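Local coordinates for retropepsin-like aspartic endopeptidase domain-containing protein (Legionella pneumophila subsp. pneumophila str. Philadelphia 1, PDB 2PMA) that is of unknown function but is probably an aspartic endopeptidase of the retropepsin-like kind, at residues H34-T39 / R50-T55. Residues are numbered along the deposited sequence; the frame is centred on the assembly and turned at random. Where two conformers were deposited one is given.
Sequences HAVNIT and RFTVPT
Val-36 and Thr-52 form an antiparallel hydrogen-bonded pair: Val-36 N donates to Thr-52 O at 2.8 Å, and Thr-52 N returns a bond to Val-36 O. Thr-39 and Arg-50 repeat the reciprocal pattern, Thr-39 N reaching Arg-50 O at 2.8 Å with an N-H...O angle of 164°. Between these pairs Asn-37 and Ile-38 stand opposite the single residue Phe-51, a one-residue shift of register: a beta bulge. Asn-37 supplies the kink, with positive phi and psi (60°/48°). A water spans the bulge, donating to Asn-37 O and bonding Thr-52 OG1. Ile-38 CA adds a CH...O contact to Arg-50 O.

On one face, the CB of Ala-35 lies 3.6 Å from Phe-51 CD2, while Ile-38 CG1 packs on Phe-51 CB; Leu-111 of strand 103-112 touches all three side chains. The other face carries Val-36, Thr-39, Arg-50 and Thr-52. Here, in the modelled conformer, Thr-39 OG1 rests 3.4 Å from Arg-50 CB, and Arg-50 NE pairs with Glu-63 in a salt bridge. Toward the other end, Pro-54 CG lies 3.9 Å from both His-34 ND1 and His-34 CE1, the two side chains crossing at about a right angle. The arrangement is a bulged beta hairpin of strands 31-43 and 46-55, within the large mixed sheet of this probably retropepsin-like domain.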
loop_
_atom_site.group_PDB
_atom_site.type_symbol
_atom_site.label_atom_id
_atom_site.label_comp_id
_atom_site.label_asym_id
_atom_site.label_seq_id
_atom_site.Cartn_x
_atom_site.Cartn_y
_atom_site.Cartn_z
ATOM N N HIS A 34 -5.917 4.028 -0.780
ATOM C CA HIS A 34 -7.348 4.379 -0.789
ATOM C C HIS A 34 -8.196 3.146 -1.091
ATOM O O HIS A 34 -7.978 2.431 -2.086
ATOM C CB HIS A 34 -7.659 5.514 -1.749
ATOM C CG HIS A 34 -9.123 5.848 -1.801
ATOM N ND1 HIS A 34 -9.828 5.912 -2.982
ATOM C CD2 HIS A 34 -10.026 6.059 -0.811
ATOM C CE1 HIS A 34 -11.094 6.204 -2.722
ATOM N NE2 HIS A 34 -11.248 6.276 -1.415
ATOM N N ALA A 35 -9.162 2.873 -0.225
ATOM C CA ALA A 35 -9.967 1.696 -0.388
ATOM C C ALA A 35 -11.353 2.083 0.096
ATOM O O ALA A 35 -11.514 2.945 0.975
ATOM C CB ALA A 35 -9.425 0.511 0.448
ATOM N N VAL A 36 -12.335 1.479 -0.514
ATOM C CA VAL A 36 -13.775 1.707 -0.139
ATOM C C VAL A 36 -14.519 0.394 0.168
ATOM O O VAL A 36 -13.995 -0.692 -0.117
ATOM C CB VAL A 36 -14.500 2.491 -1.259
ATOM C CG1 VAL A 36 -13.780 3.846 -1.515
ATOM C CG2 VAL A 36 -14.503 1.696 -2.570
ATOM N N ASN A 37 -15.732 0.483 0.737
ATOM C CA ASN A 37 -16.576 -0.701 0.944
ATOM C C ASN A 37 -15.911 -1.739 1.846
ATOM O O ASN A 37 -15.854 -2.937 1.525
ATOM C CB ASN A 37 -16.955 -1.339 -0.420
ATOM C CG ASN A 37 -17.693 -0.361 -1.357
ATOM O OD1 ASN A 37 -17.595 -0.452 -2.589
ATOM N ND2 ASN A 37 -18.428 0.557 -0.780
ATOM N N ILE A 38 -15.374 -1.279 2.968
ATOM C CA ILE A 38 -14.560 -2.133 3.816
ATOM C C ILE A 38 -15.467 -2.925 4.759
ATOM O O ILE A 38 -16.311 -2.331 5.417
ATOM C CB ILE A 38 -13.548 -1.261 4.574
ATOM C CG1 ILE A 38 -12.687 -0.486 3.544
ATOM C CG2 ILE A 38 -12.694 -2.123 5.532
ATOM C CD1 ILE A 38 -11.957 0.782 4.137
ATOM N N THR A 39 -15.327 -4.249 4.790
ATOM C CA THR A 39 -16.153 -5.130 5.628
ATOM C C THR A 39 -15.256 -6.086 6.418
ATOM O O THR A 39 -14.250 -6.557 5.895
ATOM C CB THR A 39 -17.169 -5.966 4.781
ATOM O OG1 THR A 39 -16.471 -6.985 4.052
ATOM C CG2 THR A 39 -17.927 -5.073 3.777
ATOM N N ARG A 50 -12.318 -7.230 4.013
ATOM C CA ARG A 50 -12.521 -7.228 2.560
ATOM C C ARG A 50 -12.678 -5.770 2.183
ATOM O O ARG A 50 -13.358 -5.000 2.886
ATOM C CB ARG A 50 -13.792 -7.992 2.211
ATOM C CG ARG A 50 -14.084 -8.118 0.729
ATOM C CD ARG A 50 -15.455 -8.839 0.527
ATOM N NE ARG A 50 -15.355 -10.245 0.944
ATOM C CZ ARG A 50 -16.326 -10.948 1.530
ATOM N NH1 ARG A 50 -17.507 -10.385 1.815
ATOM N NH2 ARG A 50 -16.113 -12.226 1.847
ATOM N N PHE A 51 -12.042 -5.372 1.089
ATOM C CA PHE A 51 -12.121 -3.994 0.668
ATOM C C PHE A 51 -11.935 -3.879 -0.834
ATOM O O PHE A 51 -11.372 -4.797 -1.485
ATOM C CB PHE A 51 -11.043 -3.151 1.418
ATOM C CG PHE A 51 -9.606 -3.607 1.191
ATOM C CD1 PHE A 51 -9.018 -4.610 1.997
ATOM C CD2 PHE A 51 -8.831 -3.010 0.186
ATOM C CE1 PHE A 51 -7.695 -5.016 1.809
ATOM C CE2 PHE A 51 -7.519 -3.403 -0.036
ATOM C CZ PHE A 51 -6.916 -4.405 0.783
ATOM N N THR A 52 -12.388 -2.752 -1.359
ATOM C CA THR A 52 -12.259 -2.473 -2.797
ATOM C C THR A 52 -11.221 -1.391 -2.999
ATOM O O THR A 52 -11.245 -0.308 -2.329
ATOM C CB THR A 52 -13.671 -2.122 -3.335
ATOM O OG1 THR A 52 -14.471 -3.301 -3.213
ATOM C CG2 THR A 52 -13.654 -1.671 -4.811
ATOM N N VAL A 53 -10.339 -1.589 -3.980
ATOM C CA VAL A 53 -9.605 -0.465 -4.543
ATOM C C VAL A 53 -10.226 0.032 -5.859
ATOM O O VAL A 53 -10.234 -0.703 -6.854
ATOM C CB VAL A 53 -8.124 -0.878 -4.800
ATOM C CG1 VAL A 53 -7.302 0.311 -5.430
ATOM C CG2 VAL A 53 -7.503 -1.405 -3.485
ATOM N N PRO A 54 -10.731 1.283 -5.884
ATOM C CA PRO A 54 -11.340 1.821 -7.114
ATOM C C PRO A 54 -10.268 2.408 -8.031
ATOM O O PRO A 54 -9.299 2.996 -7.549
ATOM C CB PRO A 54 -12.297 2.910 -6.608
ATOM C CG PRO A 54 -11.716 3.343 -5.238
ATOM C CD PRO A 54 -10.834 2.198 -4.719
ATOM N N THR A 55 -10.375 2.182 -9.332
ATOM C CA THR A 55 -9.376 2.742 -10.258
ATOM C C THR A 55 -10.078 3.205 -11.518
ATOM O O THR A 55 -11.281 2.963 -11.704
ATOM C CB THR A 55 -8.312 1.691 -10.707
ATOM O OG1 THR A 55 -8.930 0.801 -11.634
ATOM C CG2 THR A 55 -7.760 0.854 -9.530
HETATM O O HOH W 1 -17.055 -2.646 -3.743
HETATM O O HOH W 2 -15.212 -4.583 -0.626
#